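Local coordinates for YfdX protein (Salmonella enterica I, PDB 6A02) that is of uncertain molecular function but appears to play a part in antibiotic stress and virulence of Salmonella Typhi, at residues A[24-36]-A[155-169]. Residues are numbered along the deposited sequence; the frame is centred on the assembly and turned at random.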
ATOM      1  N   ALA A  24      17.249   6.927   6.951  1.00  9.66           N
ATOM      2  CA  ALA A  24      18.051   6.154   6.012  1.00  9.63           C
ATOM      3  C   ALA A  24      17.176   5.552   4.921  1.00  8.78           C
ATOM      4  O   ALA A  24      17.542   5.575   3.738  1.00  9.46           O
ATOM      5  CB  ALA A  24      18.819   5.057   6.753  1.00 10.66           C
ATOM      6  N   MET A  25      16.006   5.028   5.292  1.00  9.91           N
ATOM      7  CA  MET A  25      15.123   4.455   4.280  1.00  7.60           C
ATOM      8  C   MET A  25      14.598   5.531   3.341  1.00  8.28           C
ATOM      9  O   MET A  25      14.455   5.292   2.136  1.00  8.65           O
ATOM     10  CB  MET A  25      13.967   3.709   4.949  1.00  8.03           C
ATOM     11  CG  MET A  25      14.395   2.504   5.784  1.00 10.25           C
ATOM     12  SD  MET A  25      15.567   1.412   4.945  1.00 11.62           S
ATOM     13  CE  MET A  25      14.580   0.886   3.550  1.00 12.55           C
ATOM     14  N   ARG A  26      14.303   6.718   3.877  1.00  8.95           N
ATOM     15  CA  ARG A  26      13.910   7.840   3.032  1.00 10.07           C
ATOM     16  C   ARG A  26      15.033   8.189   2.059  1.00  9.80           C
ATOM     17  O   ARG A  26      14.798   8.375   0.854  1.00  9.73           O
ATOM     18  CB  ARG A  26      13.537   9.009   3.947  1.00 12.23           C
ATOM     19  CG  ARG A  26      13.503  10.373   3.316  1.00 16.71           C
ATOM     20  CD  ARG A  26      12.499  10.488   2.205  1.00 17.68           C
ATOM     21  NE  ARG A  26      12.303  11.897   1.862  1.00 23.11           N
ATOM     22  CZ  ARG A  26      11.655  12.318   0.782  1.00 22.42           C
ATOM     23  NH1 ARG A  26      11.153  11.440  -0.066  1.00 22.65           N
ATOM     24  NH2 ARG A  26      11.522  13.619   0.551  1.00 21.70           N
ATOM     25  N   ASP A  27      16.276   8.220   2.553  1.00  9.29           N
ATOM     26  CA  ASP A  27      17.416   8.527   1.691  1.00  9.57           C
ATOM     27  C   ASP A  27      17.608   7.464   0.610  1.00  8.89           C
ATOM     28  O   ASP A  27      17.986   7.788  -0.525  1.00  8.95           O
ATOM     29  CB  ASP A  27      18.690   8.652   2.529  1.00 10.18           C
ATOM     30  CG  ASP A  27      18.711   9.889   3.405  1.00 13.01           C
ATOM     31  OD1 ASP A  27      17.830  10.767   3.245  1.00 13.90           O
ATOM     32  OD2 ASP A  27      19.635   9.968   4.249  1.00 13.85           O
ATOM     33  N   ILE A  28      17.369   6.193   0.950  1.00  9.12           N
ATOM     34  CA  ILE A  28      17.496   5.095  -0.009  1.00  8.30           C
ATOM     35  C   ILE A  28      16.525   5.277  -1.175  1.00  8.25           C
ATOM     36  O   ILE A  28      16.890   5.096  -2.345  1.00  8.38           O
ATOM     37  CB  ILE A  28      17.295   3.748   0.719  1.00  8.63           C
ATOM     38  CG1 ILE A  28      18.537   3.392   1.531  1.00 10.67           C
ATOM     39  CG2 ILE A  28      16.960   2.624  -0.248  1.00  9.97           C
ATOM     40  CD1 ILE A  28      18.290   2.251   2.489  1.00 11.90           C
ATOM     41  N   GLY A  29      15.273   5.631  -0.877  1.00  9.31           N
ATOM     42  CA  GLY A  29      14.312   5.872  -1.942  1.00  7.86           C
ATOM     43  C   GLY A  29      14.686   7.050  -2.822  1.00  8.69           C
ATOM     44  O   GLY A  29      14.572   6.978  -4.052  1.00 10.81           O
ATOM     45  N   MET A  30      15.129   8.148  -2.211  1.00  8.91           N
ATOM     46  CA  MET A  30      15.532   9.314  -2.994  1.00  8.61           C
ATOM     47  C   MET A  30      16.753   8.990  -3.843  1.00  9.64           C
ATOM     48  O   MET A  30      16.847   9.408  -5.005  1.00 10.32           O
ATOM     49  CB  MET A  30      15.816  10.501  -2.070  1.00 13.46           C
ATOM     50  CG  MET A  30      14.583  11.033  -1.333  1.00 14.54           C
ATOM     51  SD  MET A  30      14.893  12.575  -0.444  1.00 22.48           S
ATOM     52  CE  MET A  30      15.794  13.401  -1.757  0.57  9.53           C
ATOM     53  N   SER A  31      17.686   8.219  -3.283  1.00  8.10           N
ATOM     54  CA  SER A  31      18.867   7.816  -4.036  1.00  9.76           C
ATOM     55  C   SER A  31      18.469   7.055  -5.289  1.00  8.18           C
ATOM     56  O   SER A  31      18.964   7.336  -6.388  1.00  8.50           O
ATOM     57  CB  SER A  31      19.770   6.962  -3.147  1.00  8.40           C
ATOM     58  OG  SER A  31      20.901   6.477  -3.857  1.00  8.29           O
ATOM     59  N   ARG A  32      17.565   6.081  -5.151  1.00  6.87           N
ATOM     60  CA  ARG A  32      17.161   5.304  -6.319  1.00  7.88           C
ATOM     61  C   ARG A  32      16.538   6.198  -7.379  1.00  9.92           C
ATOM     62  O   ARG A  32      16.831   6.062  -8.571  1.00  9.16           O
ATOM     63  CB  ARG A  32      16.192   4.193  -5.919  1.00  7.98           C
ATOM     64  CG  ARG A  32      15.714   3.377  -7.102  1.00  8.06           C
ATOM     65  CD  ARG A  32      15.034   2.098  -6.634  1.00  9.68           C
ATOM     66  NE  ARG A  32      14.505   1.313  -7.739  1.00  9.92           N
ATOM     67  CZ  ARG A  32      13.273   1.453  -8.217  1.00 10.74           C
ATOM     68  NH1 ARG A  32      12.459   2.356  -7.690  1.00 13.05           N
ATOM     69  NH2 ARG A  32      12.861   0.701  -9.222  1.00 12.83           N
ATOM     70  N   PHE A  33      15.671   7.123  -6.966  1.00  8.11           N
ATOM     71  CA  PHE A  33      15.052   8.010  -7.942  1.00  9.96           C
ATOM     72  C   PHE A  33      16.104   8.813  -8.695  1.00  7.71           C
ATOM     73  O   PHE A  33      16.009   8.984  -9.922  1.00  9.06           O
ATOM     74  CB  PHE A  33      14.071   8.960  -7.259  1.00  8.87           C
ATOM     75  CG  PHE A  33      13.491   9.981  -8.205  1.00  8.80           C
ATOM     76  CD1 PHE A  33      12.484   9.632  -9.087  1.00 11.03           C
ATOM     77  CD2 PHE A  33      14.003  11.265  -8.253  1.00 12.45           C
ATOM     78  CE1 PHE A  33      11.965  10.571  -9.991  1.00 11.97           C
ATOM     79  CE2 PHE A  33      13.485  12.202  -9.151  1.00 13.32           C
ATOM     80  CZ  PHE A  33      12.470  11.849 -10.016  1.00 14.15           C
ATOM     81  N   GLU A  34      17.115   9.313  -7.978  1.00  9.72           N
ATOM     82  CA  GLU A  34      18.109  10.166  -8.627  1.00  9.22           C
ATOM     83  C   GLU A  34      18.940   9.410  -9.662  1.00  9.82           C
ATOM     84  O   GLU A  34      19.458  10.031 -10.596  1.00 11.65           O
ATOM     85  CB  GLU A  34      18.970  10.880  -7.587  1.00  9.84           C
ATOM     86  CG  GLU A  34      18.200  11.850  -6.700  1.00  9.67           C
ATOM     87  CD  GLU A  34      17.587  13.021  -7.450  1.00 16.51           C
ATOM     88  OE1 GLU A  34      17.819  13.168  -8.669  1.00 17.54           O
ATOM     89  OE2 GLU A  34      16.861  13.808  -6.804  1.00 20.33           O
ATOM     90  N   LEU A  35      19.078   8.086  -9.530  1.00  9.23           N
ATOM     91  CA  LEU A  35      19.735   7.310 -10.582  1.00 10.69           C
ATOM     92  C   LEU A  35      19.002   7.463 -11.908  1.00 11.73           C
ATOM     93  O   LEU A  35      19.615   7.751 -12.946  1.00 14.40           O
ATOM     94  CB  LEU A  35      19.806   5.836 -10.190  1.00 10.13           C
ATOM     95  CG  LEU A  35      20.652   5.491  -8.969  1.00  9.58           C
ATOM     96  CD1 LEU A  35      20.465   4.028  -8.582  1.00 11.80           C
ATOM     97  CD2 LEU A  35      22.123   5.813  -9.225  1.00 11.64           C
ATOM     98  N   PHE A  36      17.680   7.275 -11.891  1.00  9.96           N
ATOM     99  CA  PHE A  36      16.878   7.416 -13.101  1.00 12.10           C
ATOM    100  C   PHE A  36      16.755   8.866 -13.539  1.00 11.97           C
ATOM    101  O   PHE A  36      16.488   9.132 -14.715  1.00 15.74           O
ATOM    102  CB  PHE A  36      15.491   6.809 -12.873  1.00 11.82           C
ATOM    103  CG  PHE A  36      15.517   5.323 -12.668  1.00 11.02           C
ATOM    104  CD1 PHE A  36      15.422   4.471 -13.756  1.00 12.60           C
ATOM    105  CD2 PHE A  36      15.650   4.774 -11.398  1.00 12.58           C
ATOM    106  CE1 PHE A  36      15.456   3.095 -13.582  1.00 14.12           C
ATOM    107  CE2 PHE A  36      15.674   3.393 -11.215  1.00 11.94           C
ATOM    108  CZ  PHE A  36      15.579   2.556 -12.314  1.00 11.96           C
ATOM    109  N   TYR A 155      24.858   1.440 -12.319  1.00 11.62           N
ATOM    110  CA  TYR A 155      23.809   2.216 -11.664  1.00 12.15           C
ATOM    111  C   TYR A 155      22.491   1.459 -11.611  1.00 13.64           C
ATOM    112  O   TYR A 155      21.827   1.456 -10.570  1.00  9.86           O
ATOM    113  CB  TYR A 155      23.644   3.568 -12.350  1.00 13.30           C
ATOM    114  CG  TYR A 155      24.911   4.383 -12.338  1.00 14.25           C
ATOM    115  CD1 TYR A 155      25.442   4.852 -11.146  1.00 15.22           C
ATOM    116  CD2 TYR A 155      25.586   4.667 -13.517  1.00 18.94           C
ATOM    117  CE1 TYR A 155      26.612   5.604 -11.135  1.00 15.46           C
ATOM    118  CE2 TYR A 155      26.750   5.405 -13.513  1.00 19.86           C
ATOM    119  CZ  TYR A 155      27.255   5.866 -12.319  1.00 18.62           C
ATOM    120  OH  TYR A 155      28.421   6.609 -12.297  1.00 21.52           O
ATOM    121  N   TYR A 156      22.085   0.829 -12.716  1.00 13.60           N
ATOM    122  CA  TYR A 156      20.843   0.063 -12.696  1.00 12.55           C
ATOM    123  C   TYR A 156      20.889  -1.027 -11.633  1.00 10.35           C
ATOM    124  O   TYR A 156      19.914  -1.243 -10.895  1.00 10.83           O
ATOM    125  CB  TYR A 156      20.577  -0.561 -14.066  1.00 12.25           C
ATOM    126  CG  TYR A 156      19.175  -1.111 -14.161  1.00 12.92           C
ATOM    127  CD1 TYR A 156      18.102  -0.266 -14.419  1.00 13.20           C
ATOM    128  CD2 TYR A 156      18.921  -2.465 -13.988  1.00 13.95           C
ATOM    129  CE1 TYR A 156      16.804  -0.754 -14.496  1.00 13.24           C
ATOM    130  CE2 TYR A 156      17.621  -2.963 -14.061  1.00 14.03           C
ATOM    131  CZ  TYR A 156      16.576  -2.100 -14.314  1.00 14.67           C
ATOM    132  OH  TYR A 156      15.284  -2.573 -14.398  1.00 15.53           O
ATOM    133  N   GLN A 157      22.023  -1.722 -11.535  1.00 10.56           N
ATOM    134  CA  GLN A 157      22.162  -2.780 -10.546  1.00 10.59           C
ATOM    135  C   GLN A 157      22.115  -2.218  -9.131  1.00 11.25           C
ATOM    136  O   GLN A 157      21.549  -2.842  -8.226  1.00  9.54           O
ATOM    137  CB  GLN A 157      23.474  -3.535 -10.778  1.00 12.37           C
ATOM    138  CG  GLN A 157      23.558  -4.239 -12.139  1.00 15.30           C
ATOM    139  CD  GLN A 157      24.218  -3.400 -13.224  1.00 13.83           C
ATOM    140  OE1 GLN A 157      23.990  -2.199 -13.341  1.00 14.45           O
ATOM    141  NE2 GLN A 157      25.045  -4.056 -14.042  1.00 21.22           N
ATOM    142  N   ALA A 158      22.707  -1.039  -8.916  1.00 10.18           N
ATOM    143  CA  ALA A 158      22.561  -0.376  -7.624  1.00  9.44           C
ATOM    144  C   ALA A 158      21.095  -0.081  -7.319  1.00 10.06           C
ATOM    145  O   ALA A 158      20.639  -0.278  -6.184  1.00  9.31           O
ATOM    146  CB  ALA A 158      23.374   0.922  -7.601  1.00 10.36           C
ATOM    147  N   GLY A 159      20.350   0.392  -8.322  1.00  8.73           N
ATOM    148  CA  GLY A 159      18.940   0.677  -8.121  1.00  8.06           C
ATOM    149  C   GLY A 159      18.157  -0.546  -7.697  1.00  9.40           C
ATOM    150  O   GLY A 159      17.252  -0.455  -6.857  1.00  8.41           O
ATOM    151  N   LEU A 160      18.495  -1.707  -8.258  1.00  9.02           N
ATOM    152  CA  LEU A 160      17.842  -2.949  -7.852  1.00  9.02           C
ATOM    153  C   LEU A 160      18.063  -3.242  -6.374  1.00 10.72           C
ATOM    154  O   LEU A 160      17.142  -3.689  -5.675  1.00  9.68           O
ATOM    155  CB  LEU A 160      18.370  -4.106  -8.689  1.00 10.12           C
ATOM    156  CG  LEU A 160      18.048  -4.136 -10.173  1.00 12.72           C
ATOM    157  CD1 LEU A 160      18.786  -5.315 -10.803  1.00 13.20           C
ATOM    158  CD2 LEU A 160      16.548  -4.254 -10.421  1.00 14.62           C
ATOM    159  N   LEU A 161      19.280  -3.009  -5.874  1.00 10.33           N
ATOM    160  CA  LEU A 161      19.554  -3.262  -4.460  1.00 11.06           C
ATOM    161  C   LEU A 161      18.854  -2.249  -3.563  1.00  8.78           C
ATOM    162  O   LEU A 161      18.383  -2.597  -2.473  1.00 10.60           O
ATOM    163  CB  LEU A 161      21.053  -3.217  -4.202  1.00 12.38           C
ATOM    164  CG  LEU A 161      21.813  -4.510  -4.389  1.00 17.23           C
ATOM    165  CD1 LEU A 161      23.250  -4.251  -4.047  1.00 16.58           C
ATOM    166  CD2 LEU A 161      21.240  -5.587  -3.486  1.00 17.65           C
ATOM    167  N   LEU A 162      18.800  -0.985  -3.984  1.00  8.85           N
ATOM    168  CA  LEU A 162      18.047   0.004  -3.216  1.00  7.79           C
ATOM    169  C   LEU A 162      16.566  -0.361  -3.152  1.00  8.59           C
ATOM    170  O   LEU A 162      15.930  -0.231  -2.096  1.00  9.79           O
ATOM    171  CB  LEU A 162      18.249   1.395  -3.815  1.00  8.49           C
ATOM    172  CG  LEU A 162      19.694   1.906  -3.788  1.00  8.10           C
ATOM    173  CD1 LEU A 162      19.746   3.226  -4.519  1.00  9.80           C
ATOM    174  CD2 LEU A 162      20.194   2.063  -2.363  1.00  9.64           C
ATOM    175  N   LYS A 163      16.006  -0.847  -4.266  1.00  7.80           N
ATOM    176  CA  LYS A 163      14.608  -1.272  -4.263  1.00  9.74           C
ATOM    177  C   LYS A 163      14.411  -2.475  -3.354  1.00 10.23           C
ATOM    178  O   LYS A 163      13.428  -2.538  -2.601  1.00  8.84           O
ATOM    179  CB  LYS A 163      14.160  -1.592  -5.694  1.00 10.20           C
ATOM    180  CG  LYS A 163      12.665  -1.955  -5.812  1.00 12.78           C
ATOM    181  CD  LYS A 163      11.798  -0.805  -5.287  1.00 17.29           C
ATOM    182  CE  LYS A 163      10.300  -1.048  -5.499  1.00 24.17           C
ATOM    183  NZ  LYS A 163       9.502   0.160  -5.112  1.00 31.49           N
ATOM    184  N   SER A 164      15.344  -3.431  -3.401  1.00  9.96           N
ATOM    185  CA  SER A 164      15.281  -4.586  -2.513  1.00 10.42           C
ATOM    186  C   SER A 164      15.279  -4.162  -1.050  1.00 10.68           C
ATOM    187  O   SER A 164      14.518  -4.711  -0.242  1.00 11.89           O
ATOM    188  CB  SER A 164      16.449  -5.517  -2.784  1.00 13.96           C
ATOM    189  OG  SER A 164      16.361  -6.644  -1.933  1.00 15.30           O
ATOM    190  N   ALA A 165      16.107  -3.173  -0.691  1.00  9.07           N
ATOM    191  CA  ALA A 165      16.073  -2.674   0.682  1.00  9.89           C
ATOM    192  C   ALA A 165      14.689  -2.145   1.044  1.00 10.13           C
ATOM    193  O   ALA A 165      14.173  -2.423   2.138  1.00 10.53           O
ATOM    194  CB  ALA A 165      17.141  -1.597   0.886  1.00  8.93           C
ATOM    195  N   GLN A 166      14.067  -1.384   0.145  1.00  9.75           N
ATOM    196  CA  GLN A 166      12.730  -0.863   0.413  1.00 11.10           C
ATOM    197  C   GLN A 166      11.708  -1.984   0.519  1.00 12.43           C
ATOM    198  O   GLN A 166      10.789  -1.925   1.347  1.00 11.69           O
ATOM    199  CB  GLN A 166      12.318   0.093  -0.699  1.00 12.00           C
ATOM    200  CG  GLN A 166      13.105   1.378  -0.711  1.00 12.55           C
ATOM    201  CD  GLN A 166      12.616   2.329  -1.773  1.00 17.58           C
ATOM    202  OE1 GLN A 166      12.139   3.423  -1.471  1.00 19.83           O
ATOM    203  NE2 GLN A 166      12.713   1.906  -3.034  1.00 19.83           N
ATOM    204  N   ASP A 167      11.826  -2.994  -0.340  1.00 11.13           N
ATOM    205  CA  ASP A 167      10.881  -4.102  -0.309  1.00 12.62           C
ATOM    206  C   ASP A 167      11.028  -4.936   0.950  1.00 13.76           C
ATOM    207  O   ASP A 167      10.123  -5.724   1.265  1.00 13.88           O
ATOM    208  CB  ASP A 167      11.077  -5.003  -1.528  1.00 14.78           C
ATOM    209  CG  ASP A 167      10.615  -4.360  -2.808  1.00 17.49           C
ATOM    210  OD1 ASP A 167       9.829  -3.398  -2.741  1.00 19.77           O
ATOM    211  OD2 ASP A 167      11.033  -4.844  -3.880  1.00 18.05           O
ATOM    212  N   GLY A 168      12.145  -4.787   1.668  1.00 10.61           N
ATOM    213  CA  GLY A 168      12.355  -5.475   2.926  1.00 11.19           C
ATOM    214  C   GLY A 168      11.664  -4.846   4.113  1.00  9.46           C
ATOM    215  O   GLY A 168      11.669  -5.435   5.199  1.00 11.53           O
ATOM    216  N   ILE A 169      11.075  -3.664   3.939  1.00 10.15           N
ATOM    217  CA  ILE A 169      10.260  -3.075   4.997  1.00  9.52           C
ATOM    218  C   ILE A 169       9.035  -3.950   5.217  1.00 12.40           C
ATOM    219  O   ILE A 169       8.309  -4.275   4.268  1.00 14.00           O
ATOM    220  CB  ILE A 169       9.820  -1.658   4.608  1.00 10.81           C
ATOM    221  CG1 ILE A 169      11.024  -0.727   4.448  1.00 11.88           C
ATOM    222  CG2 ILE A 169       8.840  -1.126   5.631  1.00 14.03           C
ATOM    223  CD1 ILE A 169      10.673   0.587   3.801  1.00 12.98           C
TER
HETATM  224  O   HOH W   1      12.061   4.149   1.251  1.00 23.24           O
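Arg32 of helix 19-36 faces Gly159 of helix 155-167, the two CA atoms 5.3 Å apart. CB rests against CB and CD1 of Leu162. With CG anti to the backbone N (chi1 179°) and the chain extended as far as NE, the side chain runs over the turn 159-163, between Gly159 and Lys163: CG comes near Gly159 O, CD passes 3.4 Å from Gly159 O, and NE approaches that oxygen and Lys163 CB. The guanidinium is sandwiched: CZ and NH1 meet Lys163 CD, which sits over the centre of one face, while Phe36 CE2 lies near the rim of the other. At the tip, NH1 hydrogen-bonds to Ile85 O of the second subunit, which suits a long, polar-ended residue at an interface. A bound sodium ion lies about 3 Å from the side chain at nearest atoms.

Branched leucines fill the interior. Leu162 enters a hole formed by Ile28, Ser31, Arg32 and Leu35, its CD1 3.5 Å from Ser31 OG, a hydroxyl satisfied by Ala43 O. In return, Leu35 sits among Tyr155, Ala158, Gly159 and Leu162, with CD1 3.6 Å from Gly159 N. Toward the other end, the flexible Met25 bends at chi2 and chi3, bringing CE to 3.9 Å from Ile169 CD1, tip to tip. Gln166 OE1 reaches 3.3 Å from Gly29 CA, a close approach that glycine permits, and accepts a hydrogen bond from a water that also donates to Met25 O.

Helix 136-151 adds Val143 against Ile28 and Met150 against Ser31. The interlocking side chains and near-antiparallel axes, 9.2 Å apart at 150°, are typical of knobs-into-holes packing in a helical bundle.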